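Local atomic coordinates of ribonuclease (Nicotiana glutinosa, PDB entry 1IYB), a protein that probably hydrolyses RNA as a member of the ribonuclease T2 family, and binds guanosine-5'-monophosphate in a guanine-recognising pocket. Residues 10-15 and 176-181; 6-11 and 103-108. One frame throughout, in Å; residues are numbered along the deposited sequence.

Interaction 1: residues 10-15 and 176-181; sequences FFYFVQ and QIYICV
Tyr12 and Tyr178 form the apolar centre, a T-shaped pair in which the edge of Tyr178 meets the face of Tyr12; CD2 of Tyr178 stands 3.7 Å from CG of Tyr12, and the planes are 85° apart. On its other face the Tyr12 ring receives CE1 of Phe10, offset toward the rim. Cys180 SG approaches Tyr12 obliquely, 3.4 Å from CD2, and lies 3.7 Å from CE1 of Phe10. Val14 CG2 packs over a face of Tyr178, 4.0 Å from the ring centroid, as a CH-pi contact; chi1 of -172° turns CG1 away from the backbone N, and CG1 lies 3.5 Å from OE1 of Gln176. Tyr178 OH is hydrogen-bonded to Glu163 OE1. Replacing Tyr178 with an alanine would probably open a gap against the face of Tyr12 and under Val14 CG2, and leave Glu163 without its hydroxyl partner. On the reverse face Phe11 CB meets Val181 CB at 4.0 Å. Between the two side-chain layers runs a regular antiparallel ladder of six backbone hydrogen bonds, two each in the pairs Phe11-Val181, Phe13-Ile179 and Gln15-Ile177; the shortest joins Phe13 N to Ile179 O (2.7 Å). At the polar edge, the Gln176 amide is fixed from both ends, OE1 by His43 ND1 and NE2 by Glu163, while Tyr12 OH bonds to Ile193 O. Cys180 is disulfide-bonded to Cys191. In the four-stranded sheet these are the two central strands, flanked by 41-48 beside 10-15 and 161-166 beside 176-181, with helix 111-124 against Phe13 and Val181.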
ATOM      1  N   PHE A  10     -17.403  -0.140   1.221  1.00  7.13           N
ATOM      2  CA  PHE A  10     -17.964  -1.222   0.413  1.00  5.49           C
ATOM      3  C   PHE A  10     -16.849  -2.163  -0.039  1.00  5.38           C
ATOM      4  O   PHE A  10     -15.682  -1.924   0.263  1.00  5.51           O
ATOM      5  CB  PHE A  10     -18.673  -0.630  -0.813  1.00  6.41           C
ATOM      6  CG  PHE A  10     -17.745   0.040  -1.788  1.00  5.47           C
ATOM      7  CD1 PHE A  10     -17.140  -0.688  -2.812  1.00  7.26           C
ATOM      8  CD2 PHE A  10     -17.454   1.397  -1.674  1.00  5.25           C
ATOM      9  CE1 PHE A  10     -16.260  -0.072  -3.705  1.00  8.24           C
ATOM     10  CE2 PHE A  10     -16.576   2.019  -2.559  1.00  7.17           C
ATOM     11  CZ  PHE A  10     -15.977   1.284  -3.579  1.00  7.16           C
ATOM     12  N   PHE A  11     -17.204  -3.233  -0.748  1.00  5.82           N
ATOM     13  CA  PHE A  11     -16.195  -4.171  -1.247  1.00  5.80           C
ATOM     14  C   PHE A  11     -16.174  -4.214  -2.765  1.00  6.35           C
ATOM     15  O   PHE A  11     -17.198  -4.034  -3.420  1.00  6.21           O
ATOM     16  CB  PHE A  11     -16.472  -5.634  -0.864  1.00  6.00           C
ATOM     17  CG  PHE A  11     -16.543  -5.922   0.604  1.00  6.51           C
ATOM     18  CD1 PHE A  11     -17.749  -5.812   1.290  1.00  7.42           C
ATOM     19  CD2 PHE A  11     -15.432  -6.430   1.275  1.00  7.48           C
ATOM     20  CE1 PHE A  11     -17.853  -6.214   2.621  1.00  7.39           C
ATOM     21  CE2 PHE A  11     -15.522  -6.832   2.606  1.00  7.94           C
ATOM     22  CZ  PHE A  11     -16.736  -6.727   3.281  1.00  7.04           C
ATOM     23  N   TYR A  12     -14.994  -4.478  -3.311  1.00  6.03           N
ATOM     24  CA  TYR A  12     -14.842  -4.709  -4.743  1.00  5.00           C
ATOM     25  C   TYR A  12     -14.621  -6.219  -4.787  1.00  6.00           C
ATOM     26  O   TYR A  12     -13.719  -6.724  -4.111  1.00  6.70           O
ATOM     27  CB  TYR A  12     -13.580  -4.058  -5.318  1.00  6.52           C
ATOM     28  CG  TYR A  12     -13.696  -2.612  -5.749  1.00  7.84           C
ATOM     29  CD1 TYR A  12     -12.705  -1.698  -5.404  1.00  6.58           C
ATOM     30  CD2 TYR A  12     -14.766  -2.162  -6.524  1.00  6.51           C
ATOM     31  CE1 TYR A  12     -12.769  -0.372  -5.809  1.00  8.49           C
ATOM     32  CE2 TYR A  12     -14.841  -0.825  -6.939  1.00  8.85           C
ATOM     33  CZ  TYR A  12     -13.835   0.061  -6.573  1.00  8.66           C
ATOM     34  OH  TYR A  12     -13.884   1.384  -6.950  1.00 10.24           O
ATOM     35  N   PHE A  13     -15.451  -6.952  -5.524  1.00  5.54           N
ATOM     36  CA  PHE A  13     -15.223  -8.388  -5.673  1.00  4.51           C
ATOM     37  C   PHE A  13     -14.523  -8.443  -7.025  1.00  5.42           C
ATOM     38  O   PHE A  13     -15.128  -8.149  -8.060  1.00  6.37           O
ATOM     39  CB  PHE A  13     -16.534  -9.179  -5.705  1.00  4.62           C
ATOM     40  CG  PHE A  13     -16.344 -10.638  -6.017  1.00  5.15           C
ATOM     41  CD1 PHE A  13     -15.486 -11.427  -5.252  1.00  6.08           C
ATOM     42  CD2 PHE A  13     -17.004 -11.220  -7.093  1.00  6.07           C
ATOM     43  CE1 PHE A  13     -15.286 -12.777  -5.558  1.00  8.09           C
ATOM     44  CE2 PHE A  13     -16.809 -12.569  -7.404  1.00  6.50           C
ATOM     45  CZ  PHE A  13     -15.952 -13.346  -6.638  1.00  7.93           C
ATOM     46  N   VAL A  14     -13.243  -8.806  -7.006  1.00  3.53           N
ATOM     47  CA  VAL A  14     -12.418  -8.811  -8.209  1.00  4.95           C
ATOM     48  C   VAL A  14     -12.060 -10.182  -8.764  1.00  5.14           C
ATOM     49  O   VAL A  14     -11.582 -11.048  -8.036  1.00  5.03           O
ATOM     50  CB  VAL A  14     -11.104  -8.042  -7.926  1.00  4.76           C
ATOM     51  CG1 VAL A  14     -10.305  -7.860  -9.208  1.00  6.04           C
ATOM     52  CG2 VAL A  14     -11.425  -6.696  -7.286  1.00  6.23           C
ATOM     53  N   GLN A  15     -12.292 -10.359 -10.063  1.00  3.81           N
ATOM     54  CA  GLN A  15     -11.971 -11.606 -10.753  1.00  4.45           C
ATOM     55  C   GLN A  15     -10.995 -11.314 -11.891  1.00  5.71           C
ATOM     56  O   GLN A  15     -11.084 -10.270 -12.544  1.00  6.16           O
ATOM     57  CB  GLN A  15     -13.236 -12.254 -11.316  1.00  5.21           C
ATOM     58  CG  GLN A  15     -14.202 -12.733 -10.253  1.00  5.69           C
ATOM     59  CD  GLN A  15     -15.334 -13.550 -10.842  1.00  5.67           C
ATOM     60  OE1 GLN A  15     -15.109 -14.636 -11.381  1.00  9.75           O
ATOM     61  NE2 GLN A  15     -16.554 -13.030 -10.755  1.00  8.01           N
ATOM     62  N   GLN A 176      -9.297  -7.697 -15.648  1.00  6.32           N
ATOM     63  CA  GLN A 176     -10.057  -7.964 -14.429  1.00  5.76           C
ATOM     64  C   GLN A 176     -11.422  -7.295 -14.463  1.00  5.88           C
ATOM     65  O   GLN A 176     -11.612  -6.276 -15.132  1.00  6.03           O
ATOM     66  CB  GLN A 176      -9.290  -7.488 -13.189  1.00  7.39           C
ATOM     67  CG  GLN A 176      -7.874  -8.032 -13.085  1.00  7.05           C
ATOM     68  CD  GLN A 176      -7.306  -7.919 -11.687  1.00 11.00           C
ATOM     69  OE1 GLN A 176      -7.397  -8.853 -10.896  1.00 11.25           O
ATOM     70  NE2 GLN A 176      -6.728  -6.766 -11.371  1.00 11.95           N
ATOM     71  N   ILE A 177     -12.371  -7.880 -13.743  1.00  5.91           N
ATOM     72  CA  ILE A 177     -13.725  -7.353 -13.672  1.00  5.72           C
ATOM     73  C   ILE A 177     -14.102  -7.163 -12.209  1.00  5.99           C
ATOM     74  O   ILE A 177     -13.950  -8.076 -11.395  1.00  6.26           O
ATOM     75  CB  ILE A 177     -14.714  -8.300 -14.380  1.00  6.01           C
ATOM     76  CG1 ILE A 177     -14.400  -8.312 -15.879  1.00  6.97           C
ATOM     77  CG2 ILE A 177     -16.160  -7.856 -14.132  1.00  4.90           C
ATOM     78  CD1 ILE A 177     -15.318  -9.182 -16.707  1.00  8.29           C
ATOM     79  N   TYR A 178     -14.574  -5.959 -11.893  1.00  6.23           N
ATOM     80  CA  TYR A 178     -14.959  -5.566 -10.538  1.00  7.82           C
ATOM     81  C   TYR A 178     -16.473  -5.464 -10.364  1.00  8.34           C
ATOM     82  O   TYR A 178     -17.162  -4.850 -11.181  1.00  8.87           O
ATOM     83  CB  TYR A 178     -14.358  -4.192 -10.203  1.00  9.03           C
ATOM     84  CG  TYR A 178     -12.846  -4.098 -10.161  1.00 10.68           C
ATOM     85  CD1 TYR A 178     -12.059  -4.503 -11.242  1.00 11.63           C
ATOM     86  CD2 TYR A 178     -12.204  -3.541  -9.056  1.00 13.09           C
ATOM     87  CE1 TYR A 178     -10.670  -4.351 -11.219  1.00 13.42           C
ATOM     88  CE2 TYR A 178     -10.820  -3.383  -9.023  1.00 12.75           C
ATOM     89  CZ  TYR A 178     -10.060  -3.789 -10.104  1.00 12.80           C
ATOM     90  OH  TYR A 178      -8.693  -3.623 -10.068  1.00 15.31           O
ATOM     91  N   ILE A 179     -16.982  -6.049  -9.285  1.00  7.81           N
ATOM     92  CA  ILE A 179     -18.408  -6.000  -8.959  1.00  9.19           C
ATOM     93  C   ILE A 179     -18.475  -5.507  -7.517  1.00  8.50           C
ATOM     94  O   ILE A 179     -17.737  -5.996  -6.668  1.00  9.02           O
ATOM     95  CB  ILE A 179     -19.060  -7.398  -9.043  1.00 10.47           C
ATOM     96  CG1 ILE A 179     -18.904  -7.962 -10.457  1.00 15.66           C
ATOM     97  CG2 ILE A 179     -20.531  -7.313  -8.652  1.00 12.90           C
ATOM     98  CD1 ILE A 179     -19.536  -7.114 -11.526  1.00 16.13           C
ATOM     99  N   CYS A 180     -19.346  -4.544  -7.229  1.00  8.29           N
ATOM    100  CA  CYS A 180     -19.421  -4.022  -5.867  1.00  8.19           C
ATOM    101  C   CYS A 180     -20.423  -4.704  -4.936  1.00  7.13           C
ATOM    102  O   CYS A 180     -21.511  -5.110  -5.351  1.00  8.08           O
ATOM    103  CB  CYS A 180     -19.652  -2.503  -5.909  1.00  8.23           C
ATOM    104  SG  CYS A 180     -18.155  -1.662  -6.515  1.00 11.44           S
ATOM    105  N   VAL A 181     -20.019  -4.845  -3.674  1.00  6.59           N
ATOM    106  CA  VAL A 181     -20.829  -5.466  -2.628  1.00  7.85           C
ATOM    107  C   VAL A 181     -20.945  -4.463  -1.481  1.00  8.87           C
ATOM    108  O   VAL A 181     -19.980  -3.770  -1.165  1.00  8.02           O
ATOM    109  CB  VAL A 181     -20.158  -6.756  -2.098  1.00  7.90           C
ATOM    110  CG1 VAL A 181     -21.055  -7.437  -1.074  1.00  9.01           C
ATOM    111  CG2 VAL A 181     -19.853  -7.695  -3.252  1.00  9.06           C
TER

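Interaction 2: residues 6-11 and 103-108; sequences QDFDFF and TCAENV
Asp7, in the lead-in to the central strand 10-16, meets Cys104 at the start of the loop that follows helix 91-102, while Gln6, Phe8 and Phe11 reach further along that loop. The lead-in joins its strand at a classic beta bulge, where Asp9 and Phe10 both face Asn48. Cys104 is anchored by its disulfide to Cys58, and a turn closed by the bond from Val108 N to Ala105 O presents the rest of the loop. Cys104 O comes up obliquely to the Phe8 ring, 3.4 Å from its CD2. Ala105 CB touches both phenylalanines from one corner, 3.9 Å from CE2 of Phe8 and 3.6 Å from CE2 of Phe11, the latter at the ring edge; CE1 of Phe8 in turn sits over a face of Phe11. Further out, Gln6 NE2 donates to Asn107 OD1 at 2.9 Å, using a lone pair in the carbonyl plane, though the bond is bent (138°) and the amide planes stand 79° apart. Val108 CG2 touches the same nitrogen, 3.2 Å from Gln6 NE2. With chi1 at 60°, Asp7 CG sits between the backbone N and the carbonyl carbon, and the carboxylate beyond it brings OD1 to 2.5 Å from Cys104 O. One water accepts from Asp7 N at 2.9 Å and weakly donates to Cys104 O; a second donates to Thr103 O and weakly to Asp7 OD2. Two oxygens as close as OD1 and the Cys104 carbonyl suggest that the acid may hold a proton, in which case its pKa would probably be raised.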
ATOM      1  N   GLN A   6     -16.265   1.024  11.457  1.00 18.74           N
ATOM      2  CA  GLN A   6     -15.795   0.257  10.309  1.00 18.38           C
ATOM      3  C   GLN A   6     -14.788   1.085   9.529  1.00 16.90           C
ATOM      4  O   GLN A   6     -14.987   2.282   9.325  1.00 17.84           O
ATOM      5  CB  GLN A   6     -16.963  -0.118   9.397  1.00 21.38           C
ATOM      6  CG  GLN A   6     -17.889  -1.162   9.979  1.00 26.45           C
ATOM      7  CD  GLN A   6     -18.881  -1.681   8.958  1.00 27.74           C
ATOM      8  OE1 GLN A   6     -19.809  -0.974   8.557  1.00 31.29           O
ATOM      9  NE2 GLN A   6     -18.682  -2.917   8.519  1.00 26.82           N
ATOM     10  N   ASP A   7     -13.709   0.446   9.086  1.00 14.43           N
ATOM     11  CA  ASP A   7     -12.669   1.152   8.350  1.00 13.32           C
ATOM     12  C   ASP A   7     -12.833   1.161   6.834  1.00 10.38           C
ATOM     13  O   ASP A   7     -11.889   1.483   6.117  1.00 10.64           O
ATOM     14  CB  ASP A   7     -11.286   0.579   8.694  1.00 13.80           C
ATOM     15  CG  ASP A   7     -11.155  -0.899   8.358  1.00 14.95           C
ATOM     16  OD1 ASP A   7     -11.803  -1.363   7.397  1.00 14.54           O
ATOM     17  OD2 ASP A   7     -10.386  -1.597   9.047  1.00 15.73           O
ATOM     18  N   PHE A   8     -14.020   0.813   6.347  1.00  9.41           N
ATOM     19  CA  PHE A   8     -14.269   0.797   4.904  1.00  8.37           C
ATOM     20  C   PHE A   8     -15.751   1.009   4.611  1.00  8.51           C
ATOM     21  O   PHE A   8     -16.590   0.866   5.496  1.00  9.74           O
ATOM     22  CB  PHE A   8     -13.793  -0.532   4.295  1.00  9.01           C
ATOM     23  CG  PHE A   8     -14.689  -1.702   4.596  1.00  8.41           C
ATOM     24  CD1 PHE A   8     -15.561  -2.191   3.625  1.00  7.97           C
ATOM     25  CD2 PHE A   8     -14.675  -2.307   5.851  1.00  9.38           C
ATOM     26  CE1 PHE A   8     -16.408  -3.268   3.900  1.00  8.88           C
ATOM     27  CE2 PHE A   8     -15.515  -3.381   6.135  1.00  9.59           C
ATOM     28  CZ  PHE A   8     -16.384  -3.862   5.157  1.00  9.71           C
ATOM     29  N   ASP A   9     -16.063   1.338   3.361  1.00  8.92           N
ATOM     30  CA  ASP A   9     -17.443   1.591   2.946  1.00  8.61           C
ATOM     31  C   ASP A   9     -18.115   0.449   2.179  1.00  8.81           C
ATOM     32  O   ASP A   9     -19.266   0.111   2.451  1.00 10.65           O
ATOM     33  CB  ASP A   9     -17.491   2.867   2.101  1.00  9.66           C
ATOM     34  CG  ASP A   9     -17.186   4.115   2.910  1.00 10.48           C
ATOM     35  OD1 ASP A   9     -16.458   4.997   2.399  1.00 10.49           O
ATOM     36  OD2 ASP A   9     -17.683   4.211   4.054  1.00 13.91           O
ATOM     37  N   PHE A  10     -17.403  -0.140   1.221  1.00  7.13           N
ATOM     38  CA  PHE A  10     -17.964  -1.222   0.413  1.00  5.49           C
ATOM     39  C   PHE A  10     -16.849  -2.163  -0.039  1.00  5.38           C
ATOM     40  O   PHE A  10     -15.682  -1.924   0.263  1.00  5.51           O
ATOM     41  CB  PHE A  10     -18.673  -0.630  -0.813  1.00  6.41           C
ATOM     42  CG  PHE A  10     -17.745   0.040  -1.788  1.00  5.47           C
ATOM     43  CD1 PHE A  10     -17.140  -0.688  -2.812  1.00  7.26           C
ATOM     44  CD2 PHE A  10     -17.454   1.397  -1.674  1.00  5.25           C
ATOM     45  CE1 PHE A  10     -16.260  -0.072  -3.705  1.00  8.24           C
ATOM     46  CE2 PHE A  10     -16.576   2.019  -2.559  1.00  7.17           C
ATOM     47  CZ  PHE A  10     -15.977   1.284  -3.579  1.00  7.16           C
ATOM     48  N   PHE A  11     -17.204  -3.233  -0.748  1.00  5.82           N
ATOM     49  CA  PHE A  11     -16.195  -4.171  -1.247  1.00  5.80           C
ATOM     50  C   PHE A  11     -16.174  -4.214  -2.765  1.00  6.35           C
ATOM     51  O   PHE A  11     -17.198  -4.034  -3.420  1.00  6.21           O
ATOM     52  CB  PHE A  11     -16.472  -5.634  -0.864  1.00  6.00           C
ATOM     53  CG  PHE A  11     -16.543  -5.922   0.604  1.00  6.51           C
ATOM     54  CD1 PHE A  11     -17.749  -5.812   1.290  1.00  7.42           C
ATOM     55  CD2 PHE A  11     -15.432  -6.430   1.275  1.00  7.48           C
ATOM     56  CE1 PHE A  11     -17.853  -6.214   2.621  1.00  7.39           C
ATOM     57  CE2 PHE A  11     -15.522  -6.832   2.606  1.00  7.94           C
ATOM     58  CZ  PHE A  11     -16.736  -6.727   3.281  1.00  7.04           C
ATOM     59  N   THR A 103      -8.344  -8.708   6.551  1.00  6.90           N
ATOM     60  CA  THR A 103      -8.205  -8.134   7.883  1.00  6.44           C
ATOM     61  C   THR A 103      -8.901  -6.779   8.009  1.00  7.17           C
ATOM     62  O   THR A 103      -9.265  -6.361   9.111  1.00  8.70           O
ATOM     63  CB  THR A 103      -6.721  -7.956   8.255  1.00  6.03           C
ATOM     64  OG1 THR A 103      -6.085  -7.121   7.277  1.00  7.21           O
ATOM     65  CG2 THR A 103      -6.018  -9.312   8.314  1.00  7.84           C
ATOM     66  N   CYS A 104      -9.086  -6.094   6.885  1.00  6.03           N
ATOM     67  CA  CYS A 104      -9.732  -4.788   6.908  1.00  7.38           C
ATOM     68  C   CYS A 104     -11.253  -4.881   6.988  1.00  7.51           C
ATOM     69  O   CYS A 104     -11.940  -3.858   7.024  1.00  9.75           O
ATOM     70  CB  CYS A 104      -9.303  -3.971   5.684  1.00  7.96           C
ATOM     71  SG  CYS A 104      -7.503  -3.653   5.627  1.00  8.06           S
ATOM     72  N   ALA A 105     -11.774  -6.105   7.032  1.00  7.37           N
ATOM     73  CA  ALA A 105     -13.213  -6.325   7.138  1.00  8.45           C
ATOM     74  C   ALA A 105     -13.488  -7.351   8.236  1.00  9.29           C
ATOM     75  O   ALA A 105     -14.539  -7.988   8.249  1.00  7.71           O
ATOM     76  CB  ALA A 105     -13.778  -6.820   5.807  1.00  9.64           C
ATOM     77  N   GLU A 106     -12.529  -7.494   9.151  1.00  9.98           N
ATOM     78  CA  GLU A 106     -12.614  -8.433  10.273  1.00 13.67           C
ATOM     79  C   GLU A 106     -13.885  -8.329  11.104  1.00 13.63           C
ATOM     80  O   GLU A 106     -14.324  -9.314  11.697  1.00 14.76           O
ATOM     81  CB  GLU A 106     -11.431  -8.230  11.224  1.00 15.77           C
ATOM     82  CG  GLU A 106     -10.146  -8.871  10.797  1.00 19.85           C
ATOM     83  CD  GLU A 106      -9.031  -8.624  11.798  1.00 17.57           C
ATOM     84  OE1 GLU A 106      -7.977  -9.268  11.670  1.00 22.91           O
ATOM     85  OE2 GLU A 106      -9.202  -7.780  12.706  1.00 19.79           O
ATOM     86  N   ASN A 107     -14.447  -7.128  11.167  1.00 12.81           N
ATOM     87  CA  ASN A 107     -15.650  -6.880  11.946  1.00 13.85           C
ATOM     88  C   ASN A 107     -16.886  -7.440  11.259  1.00 12.54           C
ATOM     89  O   ASN A 107     -17.941  -7.576  11.882  1.00 13.42           O
ATOM     90  CB  ASN A 107     -15.828  -5.375  12.163  1.00 15.20           C
ATOM     91  CG  ASN A 107     -16.090  -4.622  10.866  1.00 16.67           C
ATOM     92  OD1 ASN A 107     -17.172  -4.060  10.670  1.00 19.28           O
ATOM     93  ND2 ASN A 107     -15.102  -4.609   9.970  1.00 13.65           N
ATOM     94  N   VAL A 108     -16.748  -7.758   9.976  1.00  9.96           N
ATOM     95  CA  VAL A 108     -17.851  -8.289   9.188  1.00  9.70           C
ATOM     96  C   VAL A 108     -17.713  -9.789   8.936  1.00  9.58           C
ATOM     97  O   VAL A 108     -18.683 -10.535   9.067  1.00  9.99           O
ATOM     98  CB  VAL A 108     -17.953  -7.555   7.830  1.00  9.18           C
ATOM     99  CG1 VAL A 108     -19.077  -8.142   6.999  1.00  8.96           C
ATOM    100  CG2 VAL A 108     -18.186  -6.070   8.060  1.00  9.99           C
TER
HETATM  101  O   HOH W   1     -13.457  -2.344   9.790  1.00 21.62           O
HETATM  102  O   HOH W   2     -11.363  -4.612  10.250  1.00 22.59           O

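Interactions 1 and 2 overlap along the chain at Phe10 and Phe11, of which only Phe11 takes part in both, and their centres are about 14 Å apart. Phe11 is the joint between them: its backbone is hydrogen-bonded into the sheet, while the far end of its ring reaches the 103-108 loop. Interaction 1 lies deep, its centre about 6 Å from that of the chain, whereas the centre of interaction 2 is about 17 Å from it, and that contact is only partly buried. The nucleotide pocket is nearer the first: the side chain of Gln176 is about 5 Å from the bound guanosine-5'-monophosphate and holds His43, a pocket residue, whereas the side chain of Cys104 is about 10 Å from the ligand.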